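Local coordinates for beta-glucosidase (Saccharopolyspora erythraea D, PDB 5M6G), which probably hydrolyses terminal, non-reducing beta-D-glucosyl residues to release beta-D-glucose, as a member of glycosyl hydrolase family 3, at residues S309-I314 with M340-H345; Q69-A74 with S87-G92; E321-D326 with E346-Y351; L286-Y291 with V328-N333. All coordinates share one frame; numbering follows the deposited sequence.

How the contacts relate
All four contacts lie in the N-terminal, TIM-barrel-clan domain, and they step outward from the sorbitol pocket. Contacts 1 and 2, with centres about 9 Å apart, both touch sorbitol and share one parallel sheet: Met341 N lies 2.9 Å from Gln69 O, a probable hydrogen bond between strands 339-341 and 68-71. Contact 3 adds a magnesium site and is joined to contact 1 by a salt bridge, Arg344 NH2 to Asp322 OD1 at 2.8 Å. Contact 4 is tied to contact 1 by a probable hydrogen bond, His287 NE2 lying 3.1 Å from the N of sorbitol-binding Asp310. Contacts 3 and 4 both use helix 325-334 and meet at Val328, whereas contacts 2 and 4 stay about 10 Å apart at their nearest atoms.

Contact 1. Residues S309-I314 with M340-H345; sequences SDYDAI and MMSSRH. With SOR (sorbitol), chain L.
Tyr311 and Met340 meet in the wall of the sorbitol pocket, where the loop after strand 306-308 lies beside the end of strand 339-341 in this TIM-barrel-clan domain. The sulfur of Met340 comes to the edge of the tyrosine ring, a Met-aromatic contact with SD 5.2 Å from the Tyr311 centroid and 86° off the ring normal. Met340 chi1 (-177°) sets CG anti to the backbone N, 4.0 Å from Tyr311 CD2, and the two side chains cross at about a right angle. Asp310 OD1 accepts from sorbitol O3 at 2.5 Å and, on the anti side, from Tyr311 N, so two donors grip one oxygen. At the backbone, Met340 N donates to Ser309 OG (2.9 Å), and Asp312 N bonds to Met340 O (3.0 Å). Asp312 holds the turn after the strand through both carboxylate oxygens. Ser342 N reaches Asp312 OD1 at 2.8 Å, tilted 29° from the carboxylate plane. Arg344 NH1 adds a salt bridge to the same oxygen, though as a hydrogen bond it is weak; Arg344 NH2 turns to Asp315 and Asp322 of a magnesium site. Asp312 OD2 takes Ser342 OG on its syn lone pair at 2.6 Å.

Contact 2. Residues Q69-A74 with S87-G92; sequences QVERKA and SVLSGG. With SOR (sorbitol), chain L.
Gln69 places CG anti to its backbone N (chi1 -179°), and its CB and CG pack on CB of Ser87, whose OG is likewise anti to N. With the amide turned at chi3 (70°), Gln69 NE2 donates to Ser87 OG at 3.0 Å, the acceptor lying in the amide plane; the serine hydroxyl is also bonded to Ile125 O. Glu71 instead bends at chi2 (-76°), which turns CD out of the extended line, and OE2 accepts from Gly91 N at 2.8 Å through its anti lone pair. Ser94 OG is a second partner of OE2. Glu71 OE1 receives Lys73 N and Lys73 NZ from opposite faces of the carboxylate plane, the latter as a salt bridge, so both oxygens of this buried acid are satisfied. Backbone bonds alternate between the segments: Val70 N to Ser87 O, Leu89 N to Val70 O (3.1 Å), and Arg72 N to Leu89 O (3.0 Å). On one face Val70 and Val88 lie side by side, CG1 to CG2 4.1 Å. On the other, Leu89 CD2 packs on Glu71 CB at 4.0 Å, while its CD1 faces sorbitol. Gly91 CA lies 3.5 Å from sorbitol C6. The in-register parallel pairing, with helix 77-82 between the strands, is a beta-alpha-beta unit of a TIM-barrel-type domain, its strand ends lining the ligand pocket.

Contact 3. Residues E321-D326 with E346-Y351; sequences EDFTPD and EKFIDY. With MG (magnesium ion), chain B.
Phe323 is the wedge of this contact, its ring inserted between Lys347, Phe348 and Tyr351 of helix 345-357. The tip of the wedge, CZ, reaches Phe348 CB at 3.8 Å, while CE1 touches Tyr351 CD2 at 3.7 Å. Lys347 slides past in the opposite direction and covers a ring face: NZ stands 4.7 Å from the Phe323 centroid, only 13° off the normal, a cation-pi contact. That ammonium also meets Asp322 tip to tip, with NZ to OD2 at 2.7 Å in a salt bridge and, as a weak hydrogen bond, OD1. Tyr351 is covered on both faces, by Pro325 CG 3.8 Å above the ring centre in a CH-pi contact, and by Lys347 CG over the opposite face toward the rim. Asp322 O binds magnesium at 2.4 Å, with a water and atoms of Asp315, Asp318, Gln320 and Glu327 completing the site; Phe323 follows Asp322 directly in the chain. Val328 of helix 325-334 touches all three rings, while Phe348 also meets Phe339 and Val68 of strand 68-71.

Contact 4. Residues L286-Y291 with V328-N333; sequences LHASTY and VRASVN
His287 and Ser331 carry this contact between a 3-10 turn, residues 286-288, and helix 325-334 of the TIM-barrel-type domain. Ser331 places OG anti to its backbone N (chi1 -162°) and donates to His287 O at 2.9 Å. The donor lies 15° from the carbonyl plane, with a C=O...OG angle of 142°. Ser331 CA adds a CA-H...O contact to His287 O at 3.3 Å, so one serine meets the carbonyl twice. The hydroxyl also lies at the edge of the imidazole, near its plane. The imidazole of His287 is held by partners outside the contact: NE2 accepts from the backbone N of Asp310, a sorbitol-binding residue, and ND1 faces Ser277 O in a weak bond, an arrangement consistent with the proton on ND1. Asn333 contributes its backbone, near Thr290, while its side-chain ND2 is bonded to Arg360 O. Next to the serine bond, Ala288 CB and Ala330 CB touch at 4.3 Å. After Ala288 the chain passes through an inverse gamma turn at Ser289, whose OG caps Leu292 N at the start of helix 290-300. A water bridges the two backbones, donating to Ala288 O at 3.0 Å and to Ala330 O at 2.8 Å.

Contact 1. Residues S309-I314 with M340-H345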
loop_
_atom_site.group_PDB
_atom_site.type_symbol
_atom_site.label_atom_id
_atom_site.label_comp_id
_atom_site.label_asym_id
_atom_site.label_seq_id
_atom_site.Cartn_x
_atom_site.Cartn_y
_atom_site.Cartn_z
ATOM N N SER A 309 -1.582 11.648 -10.946
ATOM C CA SER A 309 -2.553 10.702 -11.475
ATOM C C SER A 309 -2.181 9.268 -11.090
ATOM O O SER A 309 -1.059 8.983 -10.660
ATOM C CB SER A 309 -2.645 10.812 -13.002
ATOM O OG SER A 309 -1.654 10.014 -13.643
ATOM N N ASP A 310 -3.150 8.357 -11.240
ATOM C CA ASP A 310 -2.832 6.937 -11.205
ATOM C C ASP A 310 -2.284 6.518 -12.568
ATOM O O ASP A 310 -2.222 7.305 -13.521
ATOM C CB ASP A 310 -4.056 6.104 -10.798
ATOM C CG ASP A 310 -3.674 4.796 -10.082
ATOM O OD1 ASP A 310 -2.570 4.246 -10.340
ATOM O OD2 ASP A 310 -4.484 4.318 -9.251
ATOM N N TYR A 311 -1.895 5.251 -12.657
ATOM C CA TYR A 311 -1.059 4.732 -13.735
ATOM C C TYR A 311 -1.874 4.598 -15.014
ATOM O O TYR A 311 -2.838 3.828 -15.055
ATOM C CB TYR A 311 -0.500 3.386 -13.284
ATOM C CG TYR A 311 0.542 2.717 -14.143
ATOM C CD1 TYR A 311 0.184 1.777 -15.106
ATOM C CD2 TYR A 311 1.904 2.955 -13.932
ATOM C CE1 TYR A 311 1.159 1.117 -15.862
ATOM C CE2 TYR A 311 2.877 2.307 -14.683
ATOM C CZ TYR A 311 2.502 1.394 -15.643
ATOM O OH TYR A 311 3.479 0.755 -16.379
ATOM N N ASP A 312 -1.481 5.341 -16.060
ATOM C CA ASP A 312 -2.242 5.419 -17.314
ATOM C C ASP A 312 -3.720 5.703 -17.041
ATOM O O ASP A 312 -4.608 5.188 -17.717
ATOM C CB ASP A 312 -2.090 4.146 -18.155
ATOM C CG ASP A 312 -0.687 3.974 -18.722
ATOM O OD1 ASP A 312 0.050 4.974 -18.828
ATOM O OD2 ASP A 312 -0.316 2.827 -19.059
ATOM N N ALA A 313 -3.983 6.541 -16.038
ATOM C CA ALA A 313 -5.362 6.804 -15.636
ATOM C C ALA A 313 -6.102 7.690 -16.631
ATOM O O ALA A 313 -7.321 7.538 -16.798
ATOM C CB ALA A 313 -5.391 7.449 -14.258
ATOM N N ILE A 314 -5.411 8.638 -17.270
ATOM C CA ILE A 314 -6.110 9.495 -18.229
ATOM C C ILE A 314 -6.547 8.686 -19.440
ATOM O O ILE A 314 -7.549 9.016 -20.084
ATOM C CB ILE A 314 -5.247 10.705 -18.652
ATOM C CG1 ILE A 314 -4.009 10.260 -19.434
ATOM C CG2 ILE A 314 -4.846 11.538 -17.442
ATOM C CD1 ILE A 314 -3.272 11.405 -20.082
ATOM N N MET A 340 1.195 10.022 -14.393
ATOM C CA MET A 340 1.907 8.757 -14.294
ATOM C C MET A 340 1.555 7.915 -15.511
ATOM O O MET A 340 0.378 7.615 -15.737
ATOM C CB MET A 340 1.515 8.038 -13.003
ATOM C CG MET A 340 2.257 6.731 -12.754
ATOM S SD MET A 340 1.494 5.831 -11.380
ATOM C CE MET A 340 1.716 6.991 -10.044
ATOM N N MET A 341 2.562 7.545 -16.301
ATOM C CA MET A 341 2.304 6.859 -17.559
ATOM C C MET A 341 3.317 5.740 -17.772
ATOM O O MET A 341 4.476 5.839 -17.353
ATOM C CB MET A 341 2.325 7.849 -18.734
ATOM C CG MET A 341 3.669 8.549 -18.945
ATOM S SD MET A 341 3.446 9.945 -20.090
ATOM C CE MET A 341 2.557 11.116 -19.047
ATOM N N SER A 342 2.857 4.673 -18.439
ATOM C CA SER A 342 3.692 3.505 -18.713
ATOM C C SER A 342 4.618 3.715 -19.898
ATOM O O SER A 342 5.592 2.968 -20.045
ATOM C CB SER A 342 2.821 2.273 -18.979
ATOM O OG SER A 342 1.979 2.459 -20.109
ATOM N N SER A 343 4.314 4.698 -20.745
ATOM C CA SER A 343 5.060 5.004 -21.956
ATOM C C SER A 343 4.404 6.217 -22.595
ATOM O O SER A 343 3.487 6.804 -22.006
ATOM C CB SER A 343 5.053 3.827 -22.928
ATOM O OG SER A 343 3.717 3.545 -23.333
ATOM N N ARG A 344 4.859 6.589 -23.794
ATOM C CA ARG A 344 4.255 7.661 -24.591
ATOM C C ARG A 344 4.486 9.052 -23.991
ATOM O O ARG A 344 3.677 9.959 -24.192
ATOM C CB ARG A 344 2.752 7.417 -24.806
ATOM C CG ARG A 344 2.424 6.258 -25.734
ATOM C CD ARG A 344 1.128 5.588 -25.302
ATOM N NE ARG A 344 1.248 5.060 -23.939
ATOM C CZ ARG A 344 0.257 5.062 -23.054
ATOM N NH1 ARG A 344 0.449 4.578 -21.833
ATOM N NH2 ARG A 344 -0.926 5.558 -23.392
ATOM N N HIS A 345 5.598 9.242 -23.276
ATOM C CA HIS A 345 5.891 10.539 -22.667
ATOM C C HIS A 345 6.016 11.644 -23.716
ATOM O O HIS A 345 5.549 12.770 -23.503
ATOM C CB HIS A 345 7.172 10.445 -21.841
ATOM C CG HIS A 345 8.270 9.691 -22.522
ATOM N ND1 HIS A 345 8.269 8.317 -22.633
ATOM C CD2 HIS A 345 9.400 10.117 -23.134
ATOM C CE1 HIS A 345 9.349 7.928 -23.287
ATOM N NE2 HIS A 345 10.057 9.000 -23.596
HETATM C C1 SOR L . -1.829 2.534 -7.037
HETATM C C2 SOR L . -0.379 2.252 -7.390
HETATM C C3 SOR L . -0.281 1.966 -8.885
HETATM C C4 SOR L . 1.062 1.334 -9.237
HETATM C C5 SOR L . 1.023 0.532 -10.542
HETATM C C6 SOR L . 2.278 -0.333 -10.605
HETATM O O1 SOR L . -2.068 2.272 -5.676
HETATM O O2 SOR L . 0.422 3.370 -7.051
HETATM O O3 SOR L . -0.432 3.178 -9.577
HETATM O O4 SOR L . 2.053 2.338 -9.329
HETATM O O5 SOR L . -0.141 -0.279 -10.637
HETATM O O6 SOR L . 2.119 -1.368 -11.553
#

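Contact 2. Residues Q69-A74 with S87-G92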
loop_
_atom_site.group_PDB
_atom_site.type_symbol
_atom_site.label_atom_id
_atom_site.label_comp_id
_atom_site.label_asym_id
_atom_site.label_seq_id
_atom_site.Cartn_x
_atom_site.Cartn_y
_atom_site.Cartn_z
ATOM N N GLN A 69 5.579 11.713 -15.266
ATOM C CA GLN A 69 6.233 10.639 -14.523
ATOM C C GLN A 69 6.130 9.384 -15.376
ATOM O O GLN A 69 5.025 8.870 -15.599
ATOM C CB GLN A 69 5.606 10.426 -13.146
ATOM C CG GLN A 69 6.300 9.322 -12.331
ATOM C CD GLN A 69 5.576 9.056 -11.038
ATOM O OE1 GLN A 69 4.477 8.524 -11.042
ATOM N NE2 GLN A 69 6.169 9.469 -9.926
ATOM N N VAL A 70 7.271 8.904 -15.871
ATOM C CA VAL A 70 7.304 7.798 -16.820
ATOM C C VAL A 70 7.858 6.558 -16.134
ATOM O O VAL A 70 8.777 6.643 -15.307
ATOM C CB VAL A 70 8.109 8.159 -18.093
ATOM C CG1 VAL A 70 9.616 8.377 -17.813
ATOM C CG2 VAL A 70 7.892 7.109 -19.166
ATOM N N GLU A 71 7.286 5.404 -16.474
ATOM C CA GLU A 71 7.741 4.141 -15.911
ATOM C C GLU A 71 9.089 3.766 -16.522
ATOM O O GLU A 71 9.306 3.924 -17.725
ATOM C CB GLU A 71 6.695 3.053 -16.171
ATOM C CG GLU A 71 6.606 1.971 -15.099
ATOM C CD GLU A 71 7.740 0.965 -15.175
ATOM O OE1 GLU A 71 8.157 0.618 -16.297
ATOM O OE2 GLU A 71 8.210 0.522 -14.106
ATOM N N ARG A 72 9.995 3.264 -15.679
ATOM C CA ARG A 72 11.401 3.141 -16.067
ATOM C C ARG A 72 11.599 2.265 -17.303
ATOM O O ARG A 72 12.549 2.483 -18.059
ATOM C CB ARG A 72 12.215 2.586 -14.901
ATOM C CG ARG A 72 11.638 1.270 -14.372
ATOM C CD ARG A 72 12.594 0.556 -13.413
ATOM N NE ARG A 72 13.751 -0.025 -14.093
ATOM C CZ ARG A 72 13.755 -1.235 -14.643
ATOM N NH1 ARG A 72 12.660 -1.977 -14.602
ATOM N NH2 ARG A 72 14.850 -1.701 -15.233
ATOM N N LYS A 73 10.736 1.264 -17.526
ATOM C CA LYS A 73 10.914 0.417 -18.704
ATOM C C LYS A 73 10.735 1.191 -20.007
ATOM O O LYS A 73 11.235 0.752 -21.050
ATOM C CB LYS A 73 9.944 -0.766 -18.668
ATOM C CG LYS A 73 10.281 -1.814 -17.610
ATOM C CD LYS A 73 9.412 -3.071 -17.755
ATOM C CE LYS A 73 7.936 -2.757 -17.538
ATOM N NZ LYS A 73 7.649 -2.397 -16.114
ATOM N N ALA A 74 10.036 2.325 -19.975
ATOM C CA ALA A 74 9.776 3.089 -21.189
ATOM C C ALA A 74 10.860 4.107 -21.514
ATOM O O ALA A 74 10.920 4.571 -22.660
ATOM C CB ALA A 74 8.434 3.818 -21.091
ATOM N N SER A 87 9.900 13.093 -13.566
ATOM C CA SER A 87 9.860 12.000 -12.615
ATOM C C SER A 87 9.912 10.673 -13.344
ATOM O O SER A 87 9.507 10.569 -14.504
ATOM C CB SER A 87 8.591 12.076 -11.756
ATOM O OG SER A 87 8.577 11.039 -10.790
ATOM N N VAL A 88 10.408 9.657 -12.634
ATOM C CA VAL A 88 10.353 8.271 -13.074
ATOM C C VAL A 88 9.774 7.454 -11.929
ATOM O O VAL A 88 9.927 7.812 -10.756
ATOM C CB VAL A 88 11.749 7.752 -13.496
ATOM C CG1 VAL A 88 11.720 6.268 -13.845
ATOM C CG2 VAL A 88 12.281 8.563 -14.687
ATOM N N LEU A 89 9.072 6.369 -12.266
ATOM C CA LEU A 89 8.617 5.418 -11.259
ATOM C C LEU A 89 9.024 4.009 -11.658
ATOM O O LEU A 89 9.281 3.712 -12.829
ATOM C CB LEU A 89 7.086 5.443 -11.028
ATOM C CG LEU A 89 6.186 4.722 -12.046
ATOM C CD1 LEU A 89 4.904 4.193 -11.396
ATOM C CD2 LEU A 89 5.828 5.623 -13.223
ATOM N N SER A 90 9.107 3.147 -10.650
ATOM C CA SER A 90 9.058 1.709 -10.859
ATOM C C SER A 90 7.632 1.270 -10.578
ATOM O O SER A 90 7.124 1.485 -9.472
ATOM C CB SER A 90 10.036 0.965 -9.946
ATOM O OG SER A 90 11.349 1.019 -10.452
ATOM N N GLY A 91 6.969 0.705 -11.579
ATOM C CA GLY A 91 5.729 0.009 -11.310
ATOM C C GLY A 91 5.998 -1.228 -10.458
ATOM O O GLY A 91 7.143 -1.608 -10.206
ATOM N N GLY A 92 4.922 -1.861 -9.995
ATOM C CA GLY A 92 5.060 -3.085 -9.232
ATOM C C GLY A 92 5.850 -4.119 -10.006
ATOM O O GLY A 92 5.554 -4.398 -11.173
HETATM C C1 SOR L . -1.829 2.534 -7.037
HETATM C C2 SOR L . -0.379 2.252 -7.390
HETATM C C3 SOR L . -0.281 1.966 -8.885
HETATM C C4 SOR L . 1.062 1.334 -9.237
HETATM C C5 SOR L . 1.023 0.532 -10.542
HETATM C C6 SOR L . 2.278 -0.333 -10.605
HETATM O O1 SOR L . -2.068 2.272 -5.676
HETATM O O2 SOR L . 0.422 3.370 -7.051
HETATM O O3 SOR L . -0.432 3.178 -9.577
HETATM O O4 SOR L . 2.053 2.338 -9.329
HETATM O O5 SOR L . -0.141 -0.279 -10.637
HETATM O O6 SOR L . 2.119 -1.368 -11.553
#

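Contact 3. Residues E321-D326 with E346-Y351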
loop_
_atom_site.group_PDB
_atom_site.type_symbol
_atom_site.label_atom_id
_atom_site.label_comp_id
_atom_site.label_asym_id
_atom_site.label_seq_id
_atom_site.Cartn_x
_atom_site.Cartn_y
_atom_site.Cartn_z
ATOM N N GLU A 321 -8.404 2.291 -25.047
ATOM C CA GLU A 321 -6.969 2.261 -24.798
ATOM C C GLU A 321 -6.306 3.560 -25.248
ATOM O O GLU A 321 -6.822 4.293 -26.096
ATOM C CB GLU A 321 -6.315 1.084 -25.517
ATOM C CG GLU A 321 -6.484 -0.243 -24.817
ATOM C CD GLU A 321 -5.626 -1.319 -25.445
ATOM O OE1 GLU A 321 -4.662 -0.976 -26.163
ATOM O OE2 GLU A 321 -5.899 -2.518 -25.236
ATOM N N ASP A 322 -5.154 3.848 -24.637
ATOM C CA ASP A 322 -4.333 5.013 -24.949
ATOM C C ASP A 322 -5.024 6.313 -24.548
ATOM O O ASP A 322 -6.211 6.317 -24.202
ATOM C CB ASP A 322 -3.968 5.030 -26.436
ATOM C CG ASP A 322 -2.607 5.649 -26.692
ATOM O OD1 ASP A 322 -2.115 6.381 -25.809
ATOM O OD2 ASP A 322 -2.030 5.403 -27.771
ATOM N N PHE A 323 -4.292 7.426 -24.566
ATOM C CA PHE A 323 -4.866 8.715 -24.216
ATOM C C PHE A 323 -4.990 9.582 -25.461
ATOM O O PHE A 323 -4.142 9.528 -26.356
ATOM C CB PHE A 323 -4.057 9.431 -23.117
ATOM C CG PHE A 323 -2.595 9.641 -23.430
ATOM C CD1 PHE A 323 -2.180 10.707 -24.220
ATOM C CD2 PHE A 323 -1.629 8.814 -22.876
ATOM C CE1 PHE A 323 -0.829 10.918 -24.487
ATOM C CE2 PHE A 323 -0.283 9.016 -23.133
ATOM C CZ PHE A 323 0.121 10.071 -23.946
ATOM N N THR A 324 -6.073 10.336 -25.533
ATOM C CA THR A 324 -6.338 11.273 -26.613
ATOM C C THR A 324 -6.035 12.692 -26.164
ATOM O O THR A 324 -5.855 12.958 -24.973
ATOM C CB THR A 324 -7.802 11.175 -27.050
ATOM O OG1 THR A 324 -8.645 11.594 -25.971
ATOM C CG2 THR A 324 -8.155 9.761 -27.483
ATOM N N PRO A 325 -5.989 13.648 -27.095
ATOM C CA PRO A 325 -5.855 15.047 -26.668
ATOM C C PRO A 325 -6.971 15.489 -25.749
ATOM O O PRO A 325 -6.723 16.290 -24.837
ATOM C CB PRO A 325 -5.870 15.823 -27.993
ATOM C CG PRO A 325 -5.323 14.861 -28.980
ATOM C CD PRO A 325 -5.853 13.510 -28.555
ATOM N N ASP A 326 -8.195 14.981 -25.965
ATOM C CA ASP A 326 -9.319 15.310 -25.091
ATOM C C ASP A 326 -9.073 14.830 -23.664
ATOM O O ASP A 326 -9.447 15.504 -22.697
ATOM C CB ASP A 326 -10.611 14.679 -25.620
ATOM C CG ASP A 326 -11.090 15.301 -26.917
ATOM O OD1 ASP A 326 -10.613 16.398 -27.283
ATOM O OD2 ASP A 326 -11.964 14.688 -27.566
ATOM N N GLU A 346 6.649 11.346 -24.848
ATOM C CA GLU A 346 6.779 12.362 -25.884
ATOM C C GLU A 346 5.421 12.741 -26.449
ATOM O O GLU A 346 5.170 13.917 -26.740
ATOM C CB GLU A 346 7.706 11.869 -26.993
ATOM C CG GLU A 346 7.981 12.910 -28.070
ATOM C CD GLU A 346 9.084 12.467 -29.015
ATOM O OE1 GLU A 346 9.630 11.369 -28.799
ATOM O OE2 GLU A 346 9.409 13.217 -29.958
ATOM N N LYS A 347 4.525 11.763 -26.601
ATOM C CA LYS A 347 3.194 12.088 -27.096
ATOM C C LYS A 347 2.422 12.913 -26.081
ATOM O O LYS A 347 1.712 13.850 -26.457
ATOM C CB LYS A 347 2.418 10.823 -27.451
ATOM C CG LYS A 347 1.020 11.129 -27.987
ATOM C CD LYS A 347 0.348 9.887 -28.519
ATOM C CE LYS A 347 0.025 8.928 -27.389
ATOM N NZ LYS A 347 -0.820 7.808 -27.868
ATOM N N PHE A 348 2.552 12.593 -24.788
ATOM C CA PHE A 348 1.885 13.409 -23.776
ATOM C C PHE A 348 2.361 14.857 -23.852
ATOM O O PHE A 348 1.549 15.795 -23.848
ATOM C CB PHE A 348 2.125 12.842 -22.372
ATOM C CG PHE A 348 1.459 13.646 -21.284
ATOM C CD1 PHE A 348 0.132 13.425 -20.959
ATOM C CD2 PHE A 348 2.148 14.645 -20.615
ATOM C CE1 PHE A 348 -0.488 14.166 -19.984
ATOM C CE2 PHE A 348 1.535 15.389 -19.638
ATOM C CZ PHE A 348 0.205 15.149 -19.320
ATOM N N ILE A 349 3.679 15.057 -23.932
ATOM C CA ILE A 349 4.218 16.412 -23.974
ATOM C C ILE A 349 3.723 17.145 -25.217
ATOM O O ILE A 349 3.307 18.308 -25.138
ATOM C CB ILE A 349 5.756 16.380 -23.897
ATOM C CG1 ILE A 349 6.197 15.888 -22.509
ATOM C CG2 ILE A 349 6.320 17.752 -24.202
ATOM C CD1 ILE A 349 7.663 15.524 -22.416
ATOM N N ASP A 350 3.733 16.471 -26.373
ATOM C CA ASP A 350 3.262 17.096 -27.608
ATOM C C ASP A 350 1.791 17.480 -27.506
ATOM O O ASP A 350 1.402 18.590 -27.891
ATOM C CB ASP A 350 3.488 16.163 -28.799
ATOM C CG ASP A 350 4.956 16.062 -29.194
ATOM O OD1 ASP A 350 5.749 16.915 -28.753
ATOM O OD2 ASP A 350 5.310 15.142 -29.953
ATOM N N TYR A 351 0.957 16.571 -26.985
ATOM C CA TYR A 351 -0.464 16.873 -26.824
ATOM C C TYR A 351 -0.672 18.063 -25.898
ATOM O O TYR A 351 -1.462 18.963 -26.197
ATOM C CB TYR A 351 -1.217 15.656 -26.277
ATOM C CG TYR A 351 -1.543 14.575 -27.284
ATOM C CD1 TYR A 351 -1.198 14.705 -28.627
ATOM C CD2 TYR A 351 -2.194 13.416 -26.884
ATOM C CE1 TYR A 351 -1.498 13.701 -29.540
ATOM C CE2 TYR A 351 -2.496 12.409 -27.783
ATOM C CZ TYR A 351 -2.151 12.557 -29.108
ATOM O OH TYR A 351 -2.460 11.553 -29.991
HETATM MG MG MG B . -8.587 6.650 -23.812
HETATM O O HOH W 1 -8.363 6.398 -26.048
#

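Contact 4. Residues L286-Y291 with V328-N333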
loop_
_atom_site.group_PDB
_atom_site.type_symbol
_atom_site.label_atom_id
_atom_site.label_comp_id
_atom_site.label_asym_id
_atom_site.label_seq_id
_atom_site.Cartn_x
_atom_site.Cartn_y
_atom_site.Cartn_z
ATOM N N LEU A 286 -12.977 10.353 -11.608
ATOM C CA LEU A 286 -12.239 11.213 -10.686
ATOM C C LEU A 286 -11.153 12.001 -11.416
ATOM O O LEU A 286 -10.941 13.185 -11.128
ATOM C CB LEU A 286 -11.646 10.388 -9.541
ATOM C CG LEU A 286 -12.386 10.523 -8.199
ATOM C CD1 LEU A 286 -12.218 11.917 -7.580
ATOM C CD2 LEU A 286 -13.863 10.179 -8.344
ATOM N N HIS A 287 -10.491 11.378 -12.399
ATOM C CA HIS A 287 -9.423 12.049 -13.141
ATOM C C HIS A 287 -9.920 13.173 -14.049
ATOM O O HIS A 287 -9.093 13.880 -14.633
ATOM C CB HIS A 287 -8.633 11.029 -13.949
ATOM C CG HIS A 287 -7.599 10.319 -13.129
ATOM N ND1 HIS A 287 -7.924 9.338 -12.214
ATOM C CD2 HIS A 287 -6.260 10.496 -13.030
ATOM C CE1 HIS A 287 -6.825 8.920 -11.611
ATOM N NE2 HIS A 287 -5.801 9.609 -12.088
ATOM N N ALA A 288 -11.227 13.364 -14.183
ATOM C CA ALA A 288 -11.751 14.535 -14.883
ATOM C C ALA A 288 -12.555 15.444 -13.969
ATOM O O ALA A 288 -13.184 16.389 -14.457
ATOM C CB ALA A 288 -12.611 14.121 -16.083
ATOM N N SER A 289 -12.547 15.202 -12.656
ATOM C CA SER A 289 -13.440 15.916 -11.741
ATOM C C SER A 289 -12.764 17.199 -11.283
ATOM O O SER A 289 -12.058 17.235 -10.274
ATOM C CB SER A 289 -13.828 15.043 -10.555
ATOM O OG SER A 289 -14.629 15.795 -9.646
ATOM N N THR A 290 -12.994 18.277 -12.033
ATOM C CA THR A 290 -12.541 19.585 -11.582
ATOM C C THR A 290 -13.077 19.898 -10.190
ATOM O O THR A 290 -12.369 20.471 -9.352
ATOM C CB THR A 290 -12.979 20.657 -12.585
ATOM O OG1 THR A 290 -12.560 20.274 -13.902
ATOM C CG2 THR A 290 -12.359 22.000 -12.246
ATOM N N TYR A 291 -14.324 19.508 -9.916
ATOM C CA TYR A 291 -14.917 19.817 -8.621
ATOM C C TYR A 291 -14.148 19.134 -7.491
ATOM O O TYR A 291 -13.708 19.790 -6.541
ATOM C CB TYR A 291 -16.400 19.416 -8.592
ATOM C CG TYR A 291 -17.027 19.617 -7.230
ATOM C CD1 TYR A 291 -17.144 20.889 -6.686
ATOM C CD2 TYR A 291 -17.488 18.533 -6.482
ATOM C CE1 TYR A 291 -17.697 21.090 -5.437
ATOM C CE2 TYR A 291 -18.049 18.719 -5.227
ATOM C CZ TYR A 291 -18.157 20.002 -4.712
ATOM O OH TYR A 291 -18.711 20.204 -3.468
ATOM N N VAL A 328 -6.081 14.272 -22.204
ATOM C CA VAL A 328 -5.059 15.156 -21.650
ATOM C C VAL A 328 -5.693 16.453 -21.157
ATOM O O VAL A 328 -5.508 16.854 -20.001
ATOM C CB VAL A 328 -3.960 15.424 -22.695
ATOM C CG1 VAL A 328 -2.937 16.426 -22.156
ATOM C CG2 VAL A 328 -3.280 14.114 -23.097
ATOM N N ARG A 329 -6.468 17.117 -22.023
ATOM C CA ARG A 329 -7.106 18.378 -21.652
ATOM C C ARG A 329 -7.979 18.219 -20.413
ATOM O O ARG A 329 -7.873 19.001 -19.459
ATOM C CB ARG A 329 -7.939 18.908 -22.823
ATOM C CG ARG A 329 -8.763 20.172 -22.516
ATOM C CD ARG A 329 -9.719 20.503 -23.684
ATOM N NE ARG A 329 -9.120 20.079 -24.947
ATOM C CZ ARG A 329 -9.634 19.165 -25.763
ATOM N NH1 ARG A 329 -10.803 18.595 -25.485
ATOM N NH2 ARG A 329 -8.976 18.829 -26.867
ATOM N N ALA A 330 -8.857 17.213 -20.412
ATOM C CA ALA A 330 -9.808 17.073 -19.312
ATOM C C ALA A 330 -9.094 16.859 -17.986
ATOM O O ALA A 330 -9.508 17.401 -16.951
ATOM C CB ALA A 330 -10.769 15.917 -19.586
ATOM N N SER A 331 -8.012 16.076 -17.994
ATOM C CA SER A 331 -7.377 15.720 -16.733
ATOM C C SER A 331 -6.464 16.830 -16.225
ATOM O O SER A 331 -6.442 17.120 -15.021
ATOM C CB SER A 331 -6.601 14.422 -16.894
ATOM O OG SER A 331 -6.345 13.853 -15.622
ATOM N N VAL A 332 -5.700 17.462 -17.115
ATOM C CA VAL A 332 -4.921 18.620 -16.689
ATOM C C VAL A 332 -5.841 19.712 -16.148
ATOM O O VAL A 332 -5.558 20.322 -15.109
ATOM C CB VAL A 332 -4.034 19.138 -17.841
ATOM C CG1 VAL A 332 -3.306 20.402 -17.420
ATOM C CG2 VAL A 332 -3.017 18.063 -18.281
ATOM N N ASN A 333 -6.950 19.993 -16.841
ATOM C CA ASN A 333 -7.833 21.055 -16.362
ATOM C C ASN A 333 -8.590 20.647 -15.109
ATOM O O ASN A 333 -9.068 21.519 -14.376
ATOM C CB ASN A 333 -8.817 21.495 -17.459
ATOM C CG ASN A 333 -8.156 22.392 -18.502
ATOM O OD1 ASN A 333 -7.177 23.072 -18.208
ATOM N ND2 ASN A 333 -8.682 22.388 -19.722
HETATM O O HOH W 2 -12.125 18.283 -16.500
#